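Side-chain contacts in taurocyamine kinase (Schistosoma mansoni, PDB 4WOD), which reversibly transfers phosphate between ATP and the guanidino compound taurocyamine, using magnesium, in a chain that carries two phosphagen kinase units one after the other: residues A[108-113]-A[336-341]; A[279-284]-A[305-310]; A[285-290]-A[294-299]. The protein carries 4 engineered substitutions. All blocks are in the same frame, centred on the assembly; numbering follows the deposited sequence.

Contact 1: residues A[108-113]-A[336-341]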
loop_
_atom_site.group_PDB
_atom_site.type_symbol
_atom_site.label_atom_id
_atom_site.label_comp_id
_atom_site.label_asym_id
_atom_site.label_seq_id
_atom_site.Cartn_x
_atom_site.Cartn_y
_atom_site.Cartn_z
ATOM N N THR A 108 -26.837 1.752 13.092
ATOM C CA THR A 108 -27.433 0.578 12.465
ATOM C C THR A 108 -26.608 -0.646 12.848
ATOM O O THR A 108 -25.398 -0.538 13.089
ATOM C CB THR A 108 -27.527 0.712 10.916
ATOM O OG1 THR A 108 -26.230 0.990 10.372
ATOM C CG2 THR A 108 -28.483 1.832 10.539
ATOM N N ASP A 109 -27.261 -1.799 12.957
ATOM C CA ASP A 109 -26.544 -3.029 13.248
ATOM C C ASP A 109 -25.643 -3.338 12.061
ATOM O O ASP A 109 -26.107 -3.307 10.917
ATOM C CB ASP A 109 -27.495 -4.192 13.505
ATOM C CG ASP A 109 -26.776 -5.395 14.080
ATOM O OD1 ASP A 109 -26.004 -6.030 13.330
ATOM O OD2 ASP A 109 -26.965 -5.697 15.290
ATOM N N LEU A 110 -24.370 -3.654 12.314
ATOM C CA LEU A 110 -23.426 -3.782 11.203
ATOM C C LEU A 110 -23.662 -5.032 10.356
ATOM O O LEU A 110 -23.159 -5.134 9.225
ATOM C CB LEU A 110 -21.981 -3.752 11.733
ATOM C CG LEU A 110 -21.538 -2.311 12.007
ATOM C CD1 LEU A 110 -20.149 -2.208 12.673
ATOM C CD2 LEU A 110 -21.587 -1.497 10.718
ATOM N N ASN A 111 -24.429 -5.987 10.871
ATOM C CA ASN A 111 -24.728 -7.160 10.076
ATOM C C ASN A 111 -25.814 -6.893 9.029
ATOM O O ASN A 111 -26.099 -7.746 8.183
ATOM C CB ASN A 111 -25.101 -8.332 10.981
ATOM C CG ASN A 111 -23.915 -9.230 11.215
ATOM O OD1 ASN A 111 -23.029 -9.309 10.359
ATOM N ND2 ASN A 111 -23.855 -9.862 12.372
ATOM N N THR A 112 -26.381 -5.693 9.059
ATOM C CA THR A 112 -27.269 -5.252 7.986
ATOM C C THR A 112 -26.559 -5.335 6.624
ATOM O O THR A 112 -27.186 -5.584 5.609
ATOM C CB THR A 112 -27.759 -3.806 8.228
ATOM O OG1 THR A 112 -28.381 -3.722 9.519
ATOM C CG2 THR A 112 -28.755 -3.366 7.149
ATOM N N TYR A 113 -25.236 -5.163 6.625
ATOM C CA TYR A 113 -24.474 -5.089 5.378
ATOM C C TYR A 113 -23.847 -6.429 5.012
ATOM O O TYR A 113 -22.621 -6.599 5.017
ATOM C CB TYR A 113 -23.438 -3.951 5.499
ATOM C CG TYR A 113 -24.122 -2.758 6.098
ATOM C CD1 TYR A 113 -25.103 -2.068 5.386
ATOM C CD2 TYR A 113 -23.876 -2.383 7.405
ATOM C CE1 TYR A 113 -25.778 -1.019 5.956
ATOM C CE2 TYR A 113 -24.545 -1.332 7.984
ATOM C CZ TYR A 113 -25.494 -0.655 7.260
ATOM O OH TYR A 113 -26.151 0.389 7.854
ATOM N N THR A 336 -18.099 6.882 15.477
ATOM C CA THR A 336 -18.794 7.237 14.232
ATOM C C THR A 336 -17.883 6.959 13.017
ATOM O O THR A 336 -18.301 6.343 12.035
ATOM C CB THR A 336 -19.237 8.703 14.227
ATOM O OG1 THR A 336 -20.155 8.930 15.307
ATOM C CG2 THR A 336 -19.898 9.059 12.904
ATOM N N GLU A 337 -16.634 7.393 13.096
ATOM C CA GLU A 337 -15.665 7.047 12.053
ATOM C C GLU A 337 -15.631 5.537 11.799
ATOM O O GLU A 337 -15.697 5.084 10.644
ATOM C CB GLU A 337 -14.267 7.543 12.430
ATOM C CG GLU A 337 -13.210 7.201 11.382
ATOM C CD GLU A 337 -11.792 7.498 11.848
ATOM O OE1 GLU A 337 -11.306 6.811 12.773
ATOM O OE2 GLU A 337 -11.162 8.422 11.292
ATOM N N MET A 338 -15.560 4.759 12.879
ATOM C CA MET A 338 -15.580 3.312 12.773
ATOM C C MET A 338 -16.839 2.830 12.063
ATOM O O MET A 338 -16.777 2.057 11.106
ATOM C CB MET A 338 -15.499 2.668 14.161
ATOM C CG MET A 338 -15.515 1.148 14.143
ATOM S SD MET A 338 -17.186 0.459 14.350
ATOM C CE MET A 338 -16.842 -1.281 14.517
ATOM N N HIS A 339 -17.987 3.281 12.543
ATOM C CA HIS A 339 -19.235 2.730 12.039
ATOM C C HIS A 339 -19.447 3.066 10.572
ATOM O O HIS A 339 -19.849 2.202 9.783
ATOM C CB HIS A 339 -20.423 3.222 12.849
ATOM C CG HIS A 339 -21.709 2.582 12.430
ATOM N ND1 HIS A 339 -22.551 3.149 11.498
ATOM C CD2 HIS A 339 -22.282 1.412 12.795
ATOM C CE1 HIS A 339 -23.592 2.358 11.313
ATOM N NE2 HIS A 339 -23.459 1.301 12.094
ATOM N N SER A 340 -19.181 4.322 10.223
ATOM C CA SER A 340 -19.335 4.813 8.864
ATOM C C SER A 340 -18.411 4.079 7.913
ATOM O O SER A 340 -18.843 3.599 6.870
ATOM C CB SER A 340 -19.052 6.311 8.787
ATOM O OG SER A 340 -20.094 7.032 9.416
ATOM N N GLY A 341 -17.134 4.024 8.270
ATOM C CA GLY A 341 -16.147 3.354 7.441
ATOM C C GLY A 341 -16.399 1.862 7.299
ATOM O O GLY A 341 -16.337 1.329 6.179
#
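In the first of the two phosphagen kinase units of the chain, T108 and L110, in the loop before strand 117-126, lie against M338 and H339 of the long helix 331-355, and the ring of H339 reaches T108, the residue just ahead of an Asx turn. With CG anti to the backbone N (chi1 -175°), the imidazole swings off the helix towards T108, and its NE2 donates to T108 O at 2.9 Å. The bond is moderately bent, 154° at the hydrogen, and the carbonyl oxygen sits at the ring edge, slightly out of its plane. Histidine suits this place because one flat group supplies an N-H at its edge and carbon surface elsewhere: L110 CD2 lies 3.6 Å from H339 CD2, approaching obliquely. The other branch of the same leucine, CD1, meets the methyl end of M338, whose chain bends at chi2 to bring CE to 3.9 Å. Both residues also pack on V280 of strand 277-283, so the loop, the helix and the central sheet share one apolar layer at V280, one of the residues predicted to bind ATP. The turn is held from within. D109 OD1 accepts from N111 N through its anti lone pair, while D109 O takes both the backbone N and OG1 of T112, a threonine thereby tying its hydroxyl back to the main chain. F107 adds a second ring beside H339. The same T108 OG1 that lies 3.1 Å from H339 CE1 is also hydrogen-bonded to Y113 OH, 2.6 Å away, at the edge of the tyrosine ring.

Contact 2: residues A[279-284]-A[305-310]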
loop_
_atom_site.group_PDB
_atom_site.type_symbol
_atom_site.label_atom_id
_atom_site.label_comp_id
_atom_site.label_asym_id
_atom_site.label_seq_id
_atom_site.Cartn_x
_atom_site.Cartn_y
_atom_site.Cartn_z
ATOM N N SER A 279 -14.099 -1.879 17.001
ATOM C CA SER A 279 -13.794 -2.771 15.891
ATOM C C SER A 279 -14.810 -3.892 15.689
ATOM O O SER A 279 -15.590 -4.206 16.587
ATOM C CB SER A 279 -12.414 -3.376 16.109
ATOM O OG SER A 279 -12.505 -4.375 17.094
ATOM N N VAL A 280 -14.780 -4.493 14.500
ATOM C CA VAL A 280 -15.479 -5.745 14.226
ATOM C C VAL A 280 -14.506 -6.777 13.676
ATOM O O VAL A 280 -13.501 -6.415 13.049
ATOM C CB VAL A 280 -16.624 -5.579 13.200
ATOM C CG1 VAL A 280 -17.715 -4.740 13.781
ATOM C CG2 VAL A 280 -16.092 -4.973 11.849
ATOM N N HIS A 281 -14.803 -8.051 13.930
ATOM C CA HIS A 281 -14.218 -9.146 13.156
ATOM C C HIS A 281 -15.167 -9.443 12.003
ATOM O O HIS A 281 -16.303 -9.868 12.225
ATOM C CB HIS A 281 -14.011 -10.397 14.005
ATOM C CG HIS A 281 -12.727 -10.406 14.764
ATOM N ND1 HIS A 281 -12.298 -9.331 15.511
ATOM C CD2 HIS A 281 -11.772 -11.358 14.887
ATOM C CE1 HIS A 281 -11.135 -9.620 16.067
ATOM N NE2 HIS A 281 -10.793 -10.844 15.704
ATOM N N ALA A 282 -14.720 -9.206 10.775
ATOM C CA ALA A 282 -15.626 -9.345 9.643
ATOM C C ALA A 282 -15.051 -10.257 8.574
ATOM O O ALA A 282 -13.842 -10.273 8.369
ATOM C CB ALA A 282 -15.936 -7.983 9.047
ATOM N N LYS A 283 -15.930 -10.979 7.884
ATOM C CA LYS A 283 -15.561 -11.785 6.714
ATOM C C LYS A 283 -15.596 -10.958 5.432
ATOM O O LYS A 283 -16.661 -10.747 4.849
ATOM C CB LYS A 283 -16.489 -12.994 6.559
ATOM C CG LYS A 283 -16.479 -13.976 7.714
ATOM C CD LYS A 283 -17.843 -14.647 7.841
ATOM C CE LYS A 283 -18.344 -14.699 9.285
ATOM N NZ LYS A 283 -19.842 -14.821 9.369
ATOM N N ILE A 284 -14.427 -10.513 4.983
ATOM C CA ILE A 284 -14.322 -9.709 3.768
ATOM C C ILE A 284 -13.230 -10.230 2.806
ATOM O O ILE A 284 -12.354 -9.468 2.383
ATOM C CB ILE A 284 -14.033 -8.236 4.122
ATOM C CG1 ILE A 284 -12.747 -8.127 4.958
ATOM C CG2 ILE A 284 -15.209 -7.653 4.939
ATOM C CD1 ILE A 284 -12.150 -6.750 4.983
ATOM N N ARG A 305 -6.580 -5.285 10.512
ATOM C CA ARG A 305 -5.574 -6.184 11.051
ATOM C C ARG A 305 -5.976 -7.614 10.762
ATOM O O ARG A 305 -7.140 -8.003 10.945
ATOM C CB ARG A 305 -5.376 -5.964 12.556
ATOM C CG ARG A 305 -4.777 -4.610 12.935
ATOM C CD ARG A 305 -5.214 -4.171 14.336
ATOM N NE ARG A 305 -4.539 -2.956 14.809
ATOM C CZ ARG A 305 -5.183 -1.851 15.193
ATOM N NH1 ARG A 305 -6.511 -1.806 15.128
ATOM N NH2 ARG A 305 -4.514 -0.781 15.617
ATOM N N GLY A 306 -5.005 -8.392 10.291
ATOM C CA GLY A 306 -5.224 -9.787 9.975
ATOM C C GLY A 306 -5.584 -10.575 11.215
ATOM O O GLY A 306 -5.328 -10.135 12.340
ATOM N N THR A 307 -6.209 -11.730 11.016
ATOM C CA THR A 307 -6.555 -12.604 12.127
ATOM C C THR A 307 -6.045 -14.010 11.840
ATOM O O THR A 307 -6.714 -14.996 12.162
ATOM C CB THR A 307 -8.092 -12.656 12.395
ATOM O OG1 THR A 307 -8.789 -13.049 11.206
ATOM C CG2 THR A 307 -8.616 -11.306 12.871
ATOM N N HIS A 308 -4.871 -14.112 11.224
ATOM C CA HIS A 308 -4.325 -15.431 10.945
ATOM C C HIS A 308 -3.847 -16.058 12.247
ATOM O O HIS A 308 -3.273 -15.383 13.109
ATOM C CB HIS A 308 -3.190 -15.381 9.924
ATOM C CG HIS A 308 -2.735 -16.738 9.480
ATOM N ND1 HIS A 308 -1.852 -17.505 10.211
ATOM C CD2 HIS A 308 -3.063 -17.478 8.394
ATOM C CE1 HIS A 308 -1.643 -18.650 9.588
ATOM N NE2 HIS A 308 -2.365 -18.660 8.482
ATOM N N GLY A 309 -4.102 -17.356 12.378
ATOM C CA GLY A 309 -3.879 -18.067 13.621
ATOM C C GLY A 309 -5.177 -18.198 14.397
ATOM O O GLY A 309 -5.307 -19.063 15.262
ATOM N N GLU A 310 -6.147 -17.342 14.081
ATOM C CA GLU A 310 -7.409 -17.314 14.818
ATOM C C GLU A 310 -8.494 -18.144 14.145
ATOM O O GLU A 310 -9.573 -18.325 14.709
ATOM C CB GLU A 310 -7.921 -15.877 14.989
ATOM C CG GLU A 310 -6.882 -14.853 15.413
ATOM C CD GLU A 310 -7.513 -13.514 15.761
ATOM O OE1 GLU A 310 -8.745 -13.371 15.582
ATOM O OE2 GLU A 310 -6.778 -12.602 16.200
#
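H281 reaches from strand 277-283 to the loop that follows strand 302-306, and two residues of that loop receive the end of its ring. With CG beside the backbone N and anti to the carbonyl carbon (chi1 -85°), the imidazole is turned to the loop. The closer-packed part is the meeting with T307, a buried residue whose CB points toward the strand. Its methyl CG2 comes obliquely to 3.6 Å from H281 NE2, while its hydroxyl bonds to I318 O; a beta-branched threonine can thus offer carbon to the histidine and oxygen to the intervening strand 318-323. The outer part is looser. E310, exposed at the end of a type II turn from T307, extends its chain beyond CG and presents OE1 to H281 NE2 at 3.3 Å, a long hydrogen bond bent to 141°. Its alignment is nevertheless orderly: the oxygen uses its syn lone pair, lies in the plane of the imidazole, and the carboxylate is turned only 19° from the ring. Nearby, G309 accepts the positive phi of the turn, and it and H308 are poorly ordered, suggesting a mobile loop edge. H281, with S279 and V280, and the whole of 305-310 are predicted to bind ATP in the phosphagen kinase catalytic domain, built on an antiparallel sheet.

Contact 3: residues A[285-290]-A[294-299]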
loop_
_atom_site.group_PDB
_atom_site.type_symbol
_atom_site.label_atom_id
_atom_site.label_comp_id
_atom_site.label_asym_id
_atom_site.label_seq_id
_atom_site.Cartn_x
_atom_site.Cartn_y
_atom_site.Cartn_z
ATOM N N PRO A 285 -13.303 -11.521 2.430
ATOM C CA PRO A 285 -12.243 -12.108 1.594
ATOM C C PRO A 285 -12.049 -11.418 0.236
ATOM O O PRO A 285 -10.914 -11.330 -0.232
ATOM C CB PRO A 285 -12.722 -13.556 1.390
ATOM C CG PRO A 285 -14.213 -13.464 1.498
ATOM C CD PRO A 285 -14.430 -12.456 2.610
ATOM N N MET A 286 -13.121 -10.936 -0.391
ATOM C CA MET A 286 -12.968 -10.398 -1.730
ATOM C C MET A 286 -12.375 -9.008 -1.665
ATOM O O MET A 286 -11.495 -8.673 -2.448
ATOM C CB MET A 286 -14.305 -10.397 -2.478
ATOM C CG MET A 286 -14.138 -10.401 -3.986
ATOM S SD MET A 286 -15.538 -11.180 -4.835
ATOM C CE MET A 286 -15.141 -12.903 -4.608
ATOM N N LEU A 287 -12.836 -8.209 -0.702
ATOM C CA LEU A 287 -12.282 -6.883 -0.475
ATOM C C LEU A 287 -10.812 -6.964 -0.069
ATOM O O LEU A 287 -9.988 -6.171 -0.535
ATOM C CB LEU A 287 -13.084 -6.147 0.607
ATOM C CG LEU A 287 -12.575 -4.850 1.234
ATOM C CD1 LEU A 287 -12.444 -3.700 0.225
ATOM C CD2 LEU A 287 -13.523 -4.462 2.374
ATOM N N ALA A 288 -10.506 -7.929 0.792
ATOM C CA ALA A 288 -9.155 -8.126 1.310
ATOM C C ALA A 288 -8.170 -8.451 0.197
ATOM O O ALA A 288 -6.951 -8.275 0.355
ATOM C CB ALA A 288 -9.146 -9.237 2.344
ATOM N N SER A 289 -8.699 -8.920 -0.926
ATOM C CA SER A 289 -7.866 -9.389 -2.030
ATOM C C SER A 289 -7.590 -8.283 -3.053
ATOM O O SER A 289 -6.820 -8.480 -3.999
ATOM C CB SER A 289 -8.529 -10.579 -2.724
ATOM O OG SER A 289 -9.582 -10.144 -3.569
ATOM N N LEU A 290 -8.234 -7.133 -2.887
ATOM C CA LEU A 290 -7.984 -6.018 -3.791
ATOM C C LEU A 290 -6.540 -5.567 -3.586
ATOM O O LEU A 290 -6.013 -5.675 -2.481
ATOM C CB LEU A 290 -8.970 -4.873 -3.553
ATOM C CG LEU A 290 -10.415 -5.233 -3.953
ATOM C CD1 LEU A 290 -11.383 -4.198 -3.467
ATOM C CD2 LEU A 290 -10.530 -5.399 -5.474
ATOM N N LYS A 294 -5.551 -2.104 1.791
ATOM C CA LYS A 294 -5.118 -1.198 2.864
ATOM C C LYS A 294 -5.476 0.270 2.594
ATOM O O LYS A 294 -5.988 0.965 3.484
ATOM C CB LYS A 294 -3.607 -1.324 3.091
ATOM C CG LYS A 294 -3.159 -2.714 3.540
ATOM C CD LYS A 294 -3.667 -3.036 4.938
ATOM C CE LYS A 294 -3.251 -4.435 5.412
ATOM N NZ LYS A 294 -1.780 -4.590 5.597
ATOM N N GLU A 295 -5.218 0.743 1.379
ATOM C CA GLU A 295 -5.459 2.139 1.059
ATOM C C GLU A 295 -6.953 2.410 1.084
ATOM O O GLU A 295 -7.386 3.463 1.556
ATOM C CB GLU A 295 -4.861 2.511 -0.304
ATOM C CG GLU A 295 -3.312 2.507 -0.354
ATOM C CD GLU A 295 -2.687 1.100 -0.236
ATOM O OE1 GLU A 295 -3.400 0.088 -0.444
ATOM O OE2 GLU A 295 -1.475 1.004 0.080
ATOM N N ILE A 296 -7.732 1.446 0.591
ATOM C CA ILE A 296 -9.192 1.561 0.589
ATOM C C ILE A 296 -9.711 1.742 2.014
ATOM O O ILE A 296 -10.502 2.654 2.283
ATOM C CB ILE A 296 -9.859 0.335 -0.054
ATOM C CG1 ILE A 296 -9.472 0.241 -1.534
ATOM C CG2 ILE A 296 -11.386 0.420 0.081
ATOM C CD1 ILE A 296 -10.191 -0.850 -2.289
ATOM N N CYS A 297 -9.229 0.904 2.932
ATOM C CA CYS A 297 -9.588 1.043 4.356
ATOM C C CYS A 297 -9.205 2.404 4.933
ATOM O O CYS A 297 -10.051 3.114 5.492
ATOM C CB CYS A 297 -8.938 -0.062 5.201
ATOM S SG CYS A 297 -9.475 -1.752 4.846
ATOM N N GLU A 298 -7.927 2.764 4.819
ATOM C CA GLU A 298 -7.456 4.044 5.313
ATOM C C GLU A 298 -8.286 5.215 4.775
ATOM O O GLU A 298 -8.542 6.180 5.495
ATOM C CB GLU A 298 -5.982 4.244 4.957
ATOM C CG GLU A 298 -5.543 5.697 5.034
ATOM C CD GLU A 298 -4.067 5.880 4.741
ATOM O OE1 GLU A 298 -3.552 5.184 3.830
ATOM O OE2 GLU A 298 -3.428 6.721 5.421
ATOM N N LYS A 299 -8.738 5.113 3.531
ATOM C CA LYS A 299 -9.487 6.203 2.934
ATOM C C LYS A 299 -10.892 6.282 3.544
ATOM O O LYS A 299 -11.538 7.329 3.512
ATOM C CB LYS A 299 -9.556 6.043 1.414
ATOM C CG LYS A 299 -10.363 7.131 0.734
ATOM C CD LYS A 299 -9.758 7.529 -0.599
ATOM C CE LYS A 299 -10.390 8.812 -1.102
ATOM N NZ LYS A 299 -10.267 9.902 -0.095
#
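A short, weakly bonded helix at about 285-288 and helix 293-299 form the helical connection between strands 277-283 and 302-306 of the catalytic domain, and they meet through leucine and isoleucine side chains. P285 opens the first helix, where the missing N-H of proline costs no helical bond. M286 follows; its backbone N and that of L287 both bond to the carboxylate of E349 on helix 331-355, an acidic group well suited to a helix start. The side chain of L287 is the first to cross to the other helix, its CD1 lying 4.3 Å from I296 CG2, a loose apolar contact. After A288 the helix gives way to a turn at S289. Serine fits here because its small side chain folds back: OG donates to M286 O at 2.7 Å, and the backbone N of S289 approaches the same oxygen from the same face of its plane. The chain then brings in L290, whose CB points toward the second helix. I296 answers with both its branches: CG2 lies anti to the backbone N and meets L287, while CG1, beside the N (chi1 -64°), carries CD1 to L290. R414 of helix 409-418 packs on L290 and I296 from the second kinase unit. The L290 and I296 side chains cross at about a right angle, with L290 CD1 and I296 CD1 3.7 Å apart.

Overall arrangement
From the N terminus, the chain first passes 108-113, just ahead of strand 117-126, and contact 1 closes its wide loop only when helix 331-355 arrives more than two hundred residues later. Contacts 2 and 3 both fall within that loop. Contact 2 joins strand 277-283 to the loop that follows strand 302-306, and contact 3 sits inside this smaller loop, pairing the two helices that link those strands; the three loops nest and none crosses another. Contacts 1 and 2 touch directly through strand 277-283, whereas contacts 2 and 3 merely adjoin in sequence. Together they connect the sheet, its covering helix and the side facing the second unit.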